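Local coordinates for peptidase M16 C-terminal domain-containing protein (Enterococcus faecalis, PDB 3D3Y) that is of unknown function but carries a peptidase M16 C-terminal domain and probably binds a metal ion, at residues E20-V25 with F204-V209; Y71-G76 with M92-D97; Q254-L259 with F416-E421. All blocks are in the same frame, centred on the assembly; numbering follows the deposited sequence.

In the fold
Interactions 1 and 2 belong to one six-stranded mixed sheet, and their centres lie about 11 Å apart. Strand 24-34 of interaction 1 is the neighbour of strand 85-95 of interaction 2. Val25 N and Ile94 O are 2.7 Å apart there, probably hydrogen-bonded. Along the chain, the hairpin of interaction 2 is nested inside the long loop closed by interaction 1. Interaction 3 comes later, in a separate five-stranded sheet across the centre of the chain. Its centre is about 47 Å from that of interaction 1 and 45 Å from that of interaction 2. The chain thus holds two distant alpha/beta units, consistent with the repeated domains of M16 proteins.

Interaction 1. Residues E20-V25 with F204-V209; sequences EKYKTV and FVLGDV. With EDO (1,2-ethanediol), chain F.
Thr24 O is approached by two waters where strands 24-34 and 200-207 diverge. One water lies 2.9 Å from Thr24 O and also touches Tyr22 O. It accepts a bond from Asp208 N at 3.0 Å. The second water joins Thr24 O to Leu206 O, but its distance to Thr24 O is so short that the exact position is doubtful. No direct hydrogen bond links the two segments. The closest backbone approach is a CA-H...O contact from Val25 CA to Leu206 O, at 3.5 Å.

Val25 carries most of the apolar contact. Its CG1 is anti to the backbone N (chi1 177°) and meets Val205 CG1 at 3.6 Å. Its CG2 meets Val209 CG1 at 4.0 Å, the two side chains tip to tip. Helix 211-219 also packs on Val205 and Val209. Gly207 faces Val25. A CB there would run into Val25 CG2, and the backbone angles (162°/-173°) would also jam it against the preceding carbonyl.

On the other flank, Tyr22 CE2 approaches Leu206 CD2 at 4.1 Å, the side chains crossing obliquely. Lys21 CG lies over one face of the ring, toward its rim. Tyr22 OH is hydrogen-bonded to Asp366 O, and Ala368 of helix 368-380 touches both Tyr22 and Leu206.

Glu20 and Asp208 lie side by side and point the same way. OE2 of Glu20 is 4.5 Å from OD2 of Asp208, so the like charges probably repel. Glu20 N binds O1 of a 1,2-ethanediol, probably from the crystallisation liquor, at 3.0 Å.

The chemistry is therefore divided. Apolar contacts, centred on Val25, join the two segments, while at the strand ends a water links Asp208 N to Thr24 O in place of a direct backbone bond.

Interaction 2. Residues Y71-G76 with M92-D97; sequences YGASFG and MNIVND
Strands 74-76 and 92-95 run antiparallel, at 169° with their axes 4.8 Å apart. Ser74 and Asn93 form a hydrogen-bonded pair. Ser74 N gives its hydrogen to Asn93 O at 3.0 Å, and Asn93 N returns one to Ser74 O. Phe75 and Met92 form the next, non-hydrogen-bonded pair. Met92 CA also makes a CA-H...O contact with Ser74 O at 3.2 Å. Beyond Ala73 the segments separate. A water there bridges Val95 N and Tyr71 O, its bond to the carbonyl being weak.

Phe75 and Met92, a selenomethionine, lie on one face of the sheet. Met92 CG comes to the edge of the Phe75 ring, near its plane, 3.9 Å from CD1. The Met92 chain is bent at chi3 (87°), which places CE 4.1 Å from Ala73 CB. Ile94 CG2 meets the same Ala73 CB at 4.0 Å, so the methyl group touches both Met92 CE and Ile94 CG2. On the opposite face, Ser74 CB and Asn93 CB are 4.1 Å apart. The Asn93 amide turns to the next strand, where ND2 bonds Thr24 OG1.

This contact joins the open ends of the hairpin made by strands 74-82 and 85-95, away from its turn. Strand 74-82 is an outermost strand of the sheet, and strand 24-34 flanks strand 85-95 on its other side. Helix 105-118 covers the face bearing Phe75 and Met92. Its Phe112 meets Phe75 edge-to-face and also touches Met92. Leu67 of helix 60-69 packs against both Ala73 and Phe75.

Interaction 3. Residues Q254-L259 with F416-E421; sequences QSKLNL and FFLEGE. With ACT (acetate ion), chain C.
The Phe417 ring presents its edge to Lys256 O, which lies near the ring plane, 3.4 Å from CD1. One face is met by Glu419 CB, offset toward the rim. Leu257 CD1 and Ser255 CB approach the ring obliquely. Phe417 and Leu257 lie on the same face of the sheet. Phe417 CG is anti to the backbone N (chi1 180°). Leu257 CD1 also reaches Phe417 CB at 4.0 Å. Arg326 of helix 326-341 touches both side chains.

The other face carries Lys256, Leu418, Asn258 and Phe416. Lys256 and Leu418 lie side by side, their CB atoms 4.0 Å apart. The Lys256 chain bends at chi2, and NZ bonds Gln254 OE1 at 2.8 Å, from a position tilted 33° out of the amide plane. Tyr303 OH is a second partner of NZ. Helix 150-162 packs on this side, with Tyr153 against Leu418 and Ala157 against Phe416.

Two antiparallel hydrogen-bonded pairs tie the backbones together. Lys256 and Leu418 exchange both their N-H...O bonds, as do Asn258 and Phe416. Asn258 N points to Phe416 O almost straight, at 2.9 Å with 175° at the hydrogen.

At the end of the ladder a side chain takes over from the backbone. Gly420 N donates to Ser255 OG at 2.9 Å. An acetate, probably from the crystallisation liquor, also sits at Ser255 OG, but that distance is too short to be trusted. Gly323 N binds the same acetate.

Strands 255-262 and 411-421 are adjacent inside a five-stranded mixed sheet with helices on both faces. This layered alpha/beta fold is consistent with the M16 C-terminal family, to which the protein is assigned.

Interaction 1. Residues E20-V25 with F204-V209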
loop_
_atom_site.group_PDB
_atom_site.type_symbol
_atom_site.label_atom_id
_atom_site.label_comp_id
_atom_site.label_asym_id
_atom_site.label_seq_id
_atom_site.Cartn_x
_atom_site.Cartn_y
_atom_site.Cartn_z
ATOM N N GLU A 20 10.201 -17.590 18.151
ATOM C CA GLU A 20 10.921 -17.139 19.334
ATOM C C GLU A 20 11.854 -15.968 18.985
ATOM O O GLU A 20 12.720 -15.583 19.778
ATOM C CB GLU A 20 11.699 -18.313 19.940
ATOM C CG GLU A 20 10.815 -19.258 20.731
ATOM C CD GLU A 20 11.584 -20.447 21.272
ATOM O OE1 GLU A 20 12.198 -21.162 20.464
ATOM O OE2 GLU A 20 11.574 -20.660 22.504
ATOM N N LYS A 21 11.657 -15.408 17.792
ATOM C CA LYS A 21 12.534 -14.392 17.245
ATOM C C LYS A 21 12.369 -13.048 17.968
ATOM O O LYS A 21 13.311 -12.254 18.007
ATOM C CB LYS A 21 12.269 -14.242 15.739
ATOM C CG LYS A 21 13.263 -13.359 14.981
ATOM C CD LYS A 21 13.238 -13.632 13.451
ATOM C CE LYS A 21 14.050 -12.565 12.666
ATOM N NZ LYS A 21 14.654 -13.115 11.394
ATOM N N TYR A 22 11.195 -12.833 18.567
ATOM C CA TYR A 22 10.829 -11.533 19.166
ATOM C C TYR A 22 10.435 -11.594 20.635
ATOM O O TYR A 22 9.975 -12.622 21.112
ATOM C CB TYR A 22 9.699 -10.891 18.369
ATOM C CG TYR A 22 10.041 -10.808 16.896
ATOM C CD1 TYR A 22 11.000 -9.890 16.429
ATOM C CD2 TYR A 22 9.436 -11.665 15.974
ATOM C CE1 TYR A 22 11.333 -9.820 15.069
ATOM C CE2 TYR A 22 9.765 -11.610 14.617
ATOM C CZ TYR A 22 10.715 -10.694 14.174
ATOM O OH TYR A 22 11.045 -10.639 12.837
ATOM N N LYS A 23 10.584 -10.468 21.332
ATOM C CA LYS A 23 10.213 -10.356 22.745
ATOM C C LYS A 23 8.814 -9.753 22.877
ATOM O O LYS A 23 8.271 -9.645 23.976
ATOM C CB LYS A 23 11.233 -9.484 23.495
ATOM C CG LYS A 23 12.647 -10.028 23.482
ATOM C CD LYS A 23 13.563 -9.143 24.318
ATOM C CE LYS A 23 14.998 -9.510 24.102
ATOM N NZ LYS A 23 15.336 -10.804 24.755
ATOM N N THR A 24 8.252 -9.330 21.751
ATOM C CA THR A 24 6.898 -8.814 21.723
ATOM C C THR A 24 6.041 -9.664 20.804
ATOM O O THR A 24 6.557 -10.505 20.059
ATOM C CB THR A 24 6.831 -7.381 21.181
ATOM O OG1 THR A 24 7.317 -7.366 19.828
ATOM C CG2 THR A 24 7.642 -6.413 22.071
ATOM N N VAL A 25 4.737 -9.384 20.844
ATOM C CA VAL A 25 3.730 -10.094 20.068
ATOM C C VAL A 25 3.019 -9.050 19.207
ATOM O O VAL A 25 2.560 -8.032 19.716
ATOM C CB VAL A 25 2.734 -10.802 20.970
ATOM C CG1 VAL A 25 1.638 -11.472 20.132
ATOM C CG2 VAL A 25 3.462 -11.857 21.834
ATOM N N PHE A 204 -3.974 -11.945 12.501
ATOM C CA PHE A 204 -2.643 -12.532 12.598
ATOM C C PHE A 204 -2.014 -12.248 13.953
ATOM O O PHE A 204 -2.126 -11.130 14.497
ATOM C CB PHE A 204 -1.743 -11.974 11.495
ATOM C CG PHE A 204 -2.105 -12.460 10.132
ATOM C CD1 PHE A 204 -1.368 -13.463 9.525
ATOM C CD2 PHE A 204 -3.200 -11.915 9.448
ATOM C CE1 PHE A 204 -1.715 -13.929 8.266
ATOM C CE2 PHE A 204 -3.539 -12.379 8.185
ATOM C CZ PHE A 204 -2.802 -13.371 7.596
ATOM N N VAL A 205 -1.349 -13.267 14.489
ATOM C CA VAL A 205 -0.603 -13.139 15.717
ATOM C C VAL A 205 0.767 -13.732 15.465
ATOM O O VAL A 205 0.889 -14.923 15.155
ATOM C CB VAL A 205 -1.295 -13.880 16.909
ATOM C CG1 VAL A 205 -0.483 -13.672 18.180
ATOM C CG2 VAL A 205 -2.707 -13.356 17.082
ATOM N N LEU A 206 1.790 -12.887 15.582
ATOM C CA LEU A 206 3.172 -13.282 15.367
ATOM C C LEU A 206 3.949 -13.061 16.658
ATOM O O LEU A 206 4.078 -11.905 17.144
ATOM C CB LEU A 206 3.795 -12.473 14.216
ATOM C CG LEU A 206 5.327 -12.551 14.079
ATOM C CD1 LEU A 206 5.690 -13.798 13.336
ATOM C CD2 LEU A 206 5.863 -11.359 13.352
ATOM N N GLY A 207 4.478 -14.148 17.211
ATOM C CA GLY A 207 5.261 -14.046 18.451
ATOM C C GLY A 207 5.382 -15.403 19.126
ATOM O O GLY A 207 4.958 -16.430 18.547
ATOM N N ASP A 208 5.948 -15.412 20.338
ATOM C CA ASP A 208 6.109 -16.647 21.100
ATOM C C ASP A 208 4.789 -16.945 21.776
ATOM O O ASP A 208 4.596 -16.674 22.958
ATOM C CB ASP A 208 7.242 -16.514 22.126
ATOM C CG ASP A 208 7.546 -17.830 22.857
ATOM O OD1 ASP A 208 6.964 -18.890 22.535
ATOM O OD2 ASP A 208 8.403 -17.796 23.753
ATOM N N VAL A 209 3.872 -17.485 20.982
ATOM C CA VAL A 209 2.519 -17.788 21.409
ATOM C C VAL A 209 2.155 -19.192 20.917
ATOM O O VAL A 209 2.808 -19.728 20.015
ATOM C CB VAL A 209 1.496 -16.784 20.807
ATOM C CG1 VAL A 209 1.676 -15.392 21.406
ATOM C CG2 VAL A 209 1.619 -16.737 19.283
HETATM C C1 EDO F . 12.341 -18.882 15.165
HETATM O O1 EDO F . 12.003 -19.259 16.501
HETATM C C2 EDO F . 11.086 -18.786 14.306
HETATM O O2 EDO F . 11.439 -18.231 13.030
HETATM O O HOH W 1 6.797 -12.863 21.643
HETATM O O HOH W 2 6.432 -10.503 17.565
#

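Interaction 2. Residues Y71-G76 with M92-D97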
loop_
_atom_site.group_PDB
_atom_site.type_symbol
_atom_site.label_atom_id
_atom_site.label_comp_id
_atom_site.label_asym_id
_atom_site.label_seq_id
_atom_site.Cartn_x
_atom_site.Cartn_y
_atom_site.Cartn_z
ATOM N N TYR A 71 0.758 -2.580 29.600
ATOM C CA TYR A 71 2.218 -2.748 29.619
ATOM C C TYR A 71 2.888 -1.901 28.501
ATOM O O TYR A 71 3.925 -2.281 27.941
ATOM C CB TYR A 71 2.570 -4.264 29.598
ATOM C CG TYR A 71 1.571 -5.134 30.408
ATOM C CD1 TYR A 71 1.658 -5.246 31.811
ATOM C CD2 TYR A 71 0.542 -5.832 29.767
ATOM C CE1 TYR A 71 0.721 -6.030 32.562
ATOM C CE2 TYR A 71 -0.398 -6.612 30.496
ATOM C CZ TYR A 71 -0.303 -6.704 31.893
ATOM O OH TYR A 71 -1.234 -7.480 32.598
ATOM N N GLY A 72 2.294 -0.745 28.189
ATOM C CA GLY A 72 2.877 0.194 27.215
ATOM C C GLY A 72 2.768 -0.316 25.775
ATOM O O GLY A 72 3.749 -0.288 25.030
ATOM N N ALA A 73 1.570 -0.785 25.394
ATOM C CA ALA A 73 1.271 -1.319 24.065
ATOM C C ALA A 73 1.282 -0.227 23.006
ATOM O O ALA A 73 0.943 0.903 23.306
ATOM C CB ALA A 73 -0.119 -1.996 24.086
ATOM N N SER A 74 1.672 -0.565 21.771
ATOM C CA SER A 74 1.493 0.316 20.630
ATOM C C SER A 74 0.220 -0.137 19.925
ATOM O O SER A 74 -0.065 -1.363 19.826
ATOM C CB SER A 74 2.647 0.192 19.644
ATOM O OG SER A 74 3.819 0.752 20.213
ATOM N N PHE A 75 -0.517 0.839 19.421
ATOM C CA PHE A 75 -1.801 0.607 18.763
ATOM C C PHE A 75 -1.994 1.595 17.619
ATOM O O PHE A 75 -1.745 2.799 17.771
ATOM C CB PHE A 75 -2.926 0.739 19.789
ATOM C CG PHE A 75 -4.309 0.878 19.182
ATOM C CD1 PHE A 75 -4.882 -0.161 18.473
ATOM C CD2 PHE A 75 -5.019 2.060 19.331
ATOM C CE1 PHE A 75 -6.169 -0.045 17.921
ATOM C CE2 PHE A 75 -6.305 2.202 18.790
ATOM C CZ PHE A 75 -6.882 1.142 18.087
ATOM N N GLY A 76 -2.457 1.106 16.465
ATOM C CA GLY A 76 -2.771 2.047 15.385
ATOM C C GLY A 76 -3.730 1.423 14.407
ATOM O O GLY A 76 -3.849 0.192 14.335
HETATM N N MSE A 92 -1.415 -3.903 16.622
HETATM C CA MSE A 92 -0.977 -3.770 17.999
HETATM C C MSE A 92 0.345 -4.489 18.183
HETATM O O MSE A 92 0.597 -5.538 17.555
HETATM C CB MSE A 92 -1.962 -4.412 18.964
HETATM C CG MSE A 92 -3.161 -3.615 19.295
HETATM SE SE MSE A 92 -4.188 -4.487 20.715
HETATM C CE MSE A 92 -3.388 -3.816 22.304
ATOM N N ASN A 93 1.170 -3.933 19.062
ATOM C CA ASN A 93 2.431 -4.547 19.521
ATOM C C ASN A 93 2.347 -4.555 21.059
ATOM O O ASN A 93 2.031 -3.525 21.684
ATOM C CB ASN A 93 3.626 -3.723 19.015
ATOM C CG ASN A 93 4.988 -4.453 19.136
ATOM O OD1 ASN A 93 6.036 -3.802 19.347
ATOM N ND2 ASN A 93 4.992 -5.773 18.968
ATOM N N ILE A 94 2.554 -5.720 21.658
ATOM C CA ILE A 94 2.519 -5.898 23.114
ATOM C C ILE A 94 3.721 -6.700 23.574
ATOM O O ILE A 94 4.251 -7.545 22.827
ATOM C CB ILE A 94 1.233 -6.643 23.550
ATOM C CG1 ILE A 94 1.195 -8.049 22.926
ATOM C CG2 ILE A 94 0.021 -5.852 23.104
ATOM C CD1 ILE A 94 -0.071 -8.812 23.209
ATOM N N VAL A 95 4.155 -6.447 24.803
ATOM C CA VAL A 95 5.274 -7.184 25.370
ATOM C C VAL A 95 4.765 -8.573 25.734
ATOM O O VAL A 95 3.655 -8.703 26.217
ATOM C CB VAL A 95 5.819 -6.505 26.641
ATOM C CG1 VAL A 95 6.916 -7.333 27.234
ATOM C CG2 VAL A 95 6.323 -5.055 26.371
ATOM N N ASN A 96 5.562 -9.603 25.477
ATOM C CA ASN A 96 5.186 -11.002 25.802
ATOM C C ASN A 96 5.111 -11.208 27.329
ATOM O O ASN A 96 5.895 -10.597 28.078
ATOM C CB ASN A 96 6.189 -11.949 25.147
ATOM C CG ASN A 96 5.770 -13.411 25.224
ATOM O OD1 ASN A 96 5.741 -13.992 26.310
ATOM N ND2 ASN A 96 5.436 -14.011 24.062
ATOM N N ASP A 97 4.171 -12.042 27.795
ATOM C CA ASP A 97 4.045 -12.377 29.243
ATOM C C ASP A 97 5.363 -12.788 29.896
ATOM O O ASP A 97 5.558 -12.581 31.095
ATOM C CB ASP A 97 3.037 -13.516 29.494
ATOM C CG ASP A 97 1.593 -13.076 29.336
ATOM O OD1 ASP A 97 1.188 -12.018 29.901
ATOM O OD2 ASP A 97 0.852 -13.810 28.643
HETATM O O HOH W 3 2.815 -4.021 25.910
#

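Interaction 3. Residues Q254-L259 with F416-E421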
loop_
_atom_site.group_PDB
_atom_site.type_symbol
_atom_site.label_atom_id
_atom_site.label_comp_id
_atom_site.label_asym_id
_atom_site.label_seq_id
_atom_site.Cartn_x
_atom_site.Cartn_y
_atom_site.Cartn_z
ATOM N N GLN A 254 8.806 24.456 -10.785
ATOM C CA GLN A 254 9.318 23.278 -11.481
ATOM C C GLN A 254 8.119 22.520 -12.047
ATOM O O GLN A 254 7.152 22.277 -11.318
ATOM C CB GLN A 254 10.038 22.352 -10.474
ATOM C CG GLN A 254 10.818 21.223 -11.101
ATOM C CD GLN A 254 11.488 20.314 -10.060
ATOM O OE1 GLN A 254 10.997 19.235 -9.754
ATOM N NE2 GLN A 254 12.602 20.765 -9.520
ATOM N N SER A 255 8.176 22.139 -13.326
ATOM C CA SER A 255 7.076 21.362 -13.937
ATOM C C SER A 255 7.268 19.884 -13.659
ATOM O O SER A 255 8.374 19.449 -13.354
ATOM C CB SER A 255 7.014 21.603 -15.446
ATOM O OG SER A 255 6.725 22.968 -15.719
ATOM N N LYS A 256 6.201 19.109 -13.753
ATOM C CA LYS A 256 6.266 17.664 -13.584
ATOM C C LYS A 256 5.883 16.998 -14.878
ATOM O O LYS A 256 4.895 17.381 -15.515
ATOM C CB LYS A 256 5.319 17.188 -12.477
ATOM C CG LYS A 256 5.480 17.943 -11.153
ATOM C CD LYS A 256 6.889 17.795 -10.604
ATOM C CE LYS A 256 7.093 18.437 -9.234
ATOM N NZ LYS A 256 8.541 18.254 -8.812
ATOM N N LEU A 257 6.658 16.002 -15.283
ATOM C CA LEU A 257 6.287 15.251 -16.479
ATOM C C LEU A 257 6.350 13.763 -16.179
ATOM O O LEU A 257 7.435 13.210 -15.947
ATOM C CB LEU A 257 7.195 15.653 -17.679
ATOM C CG LEU A 257 6.987 14.865 -18.992
ATOM C CD1 LEU A 257 5.529 15.053 -19.557
ATOM C CD2 LEU A 257 8.049 15.258 -20.050
ATOM N N ASN A 258 5.186 13.122 -16.172
ATOM C CA ASN A 258 5.083 11.718 -15.772
ATOM C C ASN A 258 4.476 10.843 -16.869
ATOM O O ASN A 258 3.642 11.307 -17.665
ATOM C CB ASN A 258 4.222 11.576 -14.493
ATOM C CG ASN A 258 4.789 12.341 -13.306
ATOM O OD1 ASN A 258 5.998 12.630 -13.226
ATOM N ND2 ASN A 258 3.905 12.672 -12.354
ATOM N N LEU A 259 4.857 9.572 -16.885
ATOM C CA LEU A 259 4.441 8.639 -17.954
ATOM C C LEU A 259 4.039 7.338 -17.293
ATOM O O LEU A 259 4.714 6.873 -16.360
ATOM C CB LEU A 259 5.591 8.329 -18.925
ATOM C CG LEU A 259 6.225 9.404 -19.807
ATOM C CD1 LEU A 259 7.151 10.333 -18.990
ATOM C CD2 LEU A 259 7.021 8.713 -20.864
ATOM N N PHE A 416 1.155 12.576 -18.160
ATOM C CA PHE A 416 0.575 13.713 -17.472
ATOM C C PHE A 416 1.647 14.770 -17.303
ATOM O O PHE A 416 2.756 14.477 -16.828
ATOM C CB PHE A 416 -0.003 13.321 -16.099
ATOM C CG PHE A 416 -0.592 14.495 -15.349
ATOM C CD1 PHE A 416 -1.843 14.991 -15.683
ATOM C CD2 PHE A 416 0.153 15.155 -14.365
ATOM C CE1 PHE A 416 -2.371 16.108 -15.006
ATOM C CE2 PHE A 416 -0.355 16.274 -13.684
ATOM C CZ PHE A 416 -1.613 16.754 -14.006
ATOM N N PHE A 417 1.311 15.989 -17.703
ATOM C CA PHE A 417 2.220 17.122 -17.665
ATOM C C PHE A 417 1.644 18.219 -16.763
ATOM O O PHE A 417 0.575 18.775 -17.037
ATOM C CB PHE A 417 2.429 17.610 -19.107
ATOM C CG PHE A 417 3.358 18.803 -19.258
ATOM C CD1 PHE A 417 4.511 18.926 -18.492
ATOM C CD2 PHE A 417 3.078 19.781 -20.214
ATOM C CE1 PHE A 417 5.388 20.011 -18.671
ATOM C CE2 PHE A 417 3.940 20.887 -20.391
ATOM C CZ PHE A 417 5.109 20.987 -19.619
ATOM N N LEU A 418 2.333 18.504 -15.657
ATOM C CA LEU A 418 1.914 19.590 -14.780
ATOM C C LEU A 418 2.818 20.746 -15.111
ATOM O O LEU A 418 4.006 20.725 -14.772
ATOM C CB LEU A 418 2.005 19.218 -13.289
ATOM C CG LEU A 418 1.428 20.221 -12.270
ATOM C CD1 LEU A 418 -0.121 20.237 -12.326
ATOM C CD2 LEU A 418 1.856 19.847 -10.896
ATOM N N GLU A 419 2.252 21.742 -15.797
ATOM C CA GLU A 419 3.048 22.756 -16.438
ATOM C C GLU A 419 3.063 24.026 -15.620
ATOM O O GLU A 419 2.007 24.626 -15.346
ATOM C CB GLU A 419 2.543 23.030 -17.856
ATOM C CG GLU A 419 3.356 24.106 -18.596
ATOM C CD GLU A 419 2.926 24.275 -20.059
ATOM O OE1 GLU A 419 1.712 24.293 -20.307
ATOM O OE2 GLU A 419 3.809 24.381 -20.943
ATOM N N GLY A 420 4.269 24.437 -15.236
ATOM C CA GLY A 420 4.435 25.621 -14.430
ATOM C C GLY A 420 4.102 26.867 -15.217
ATOM O O GLY A 420 4.507 27.001 -16.376
ATOM N N GLU A 421 3.321 27.749 -14.583
ATOM C CA GLU A 421 3.132 29.131 -15.001
ATOM C C GLU A 421 4.069 29.967 -14.139
ATOM O O GLU A 421 3.920 30.049 -12.902
ATOM C CB GLU A 421 1.669 29.571 -14.807
ATOM C CG GLU A 421 0.675 28.592 -15.434
ATOM C CD GLU A 421 -0.805 29.020 -15.327
ATOM O OE1 GLU A 421 -1.316 29.239 -14.188
ATOM O OE2 GLU A 421 -1.456 29.114 -16.401
HETATM C C ACT C . 9.114 25.584 -15.390
HETATM O O ACT C . 8.994 25.865 -14.177
HETATM O OXT ACT C . 8.451 24.623 -15.827
HETATM C CH3 ACT C . 10.005 26.376 -16.258
#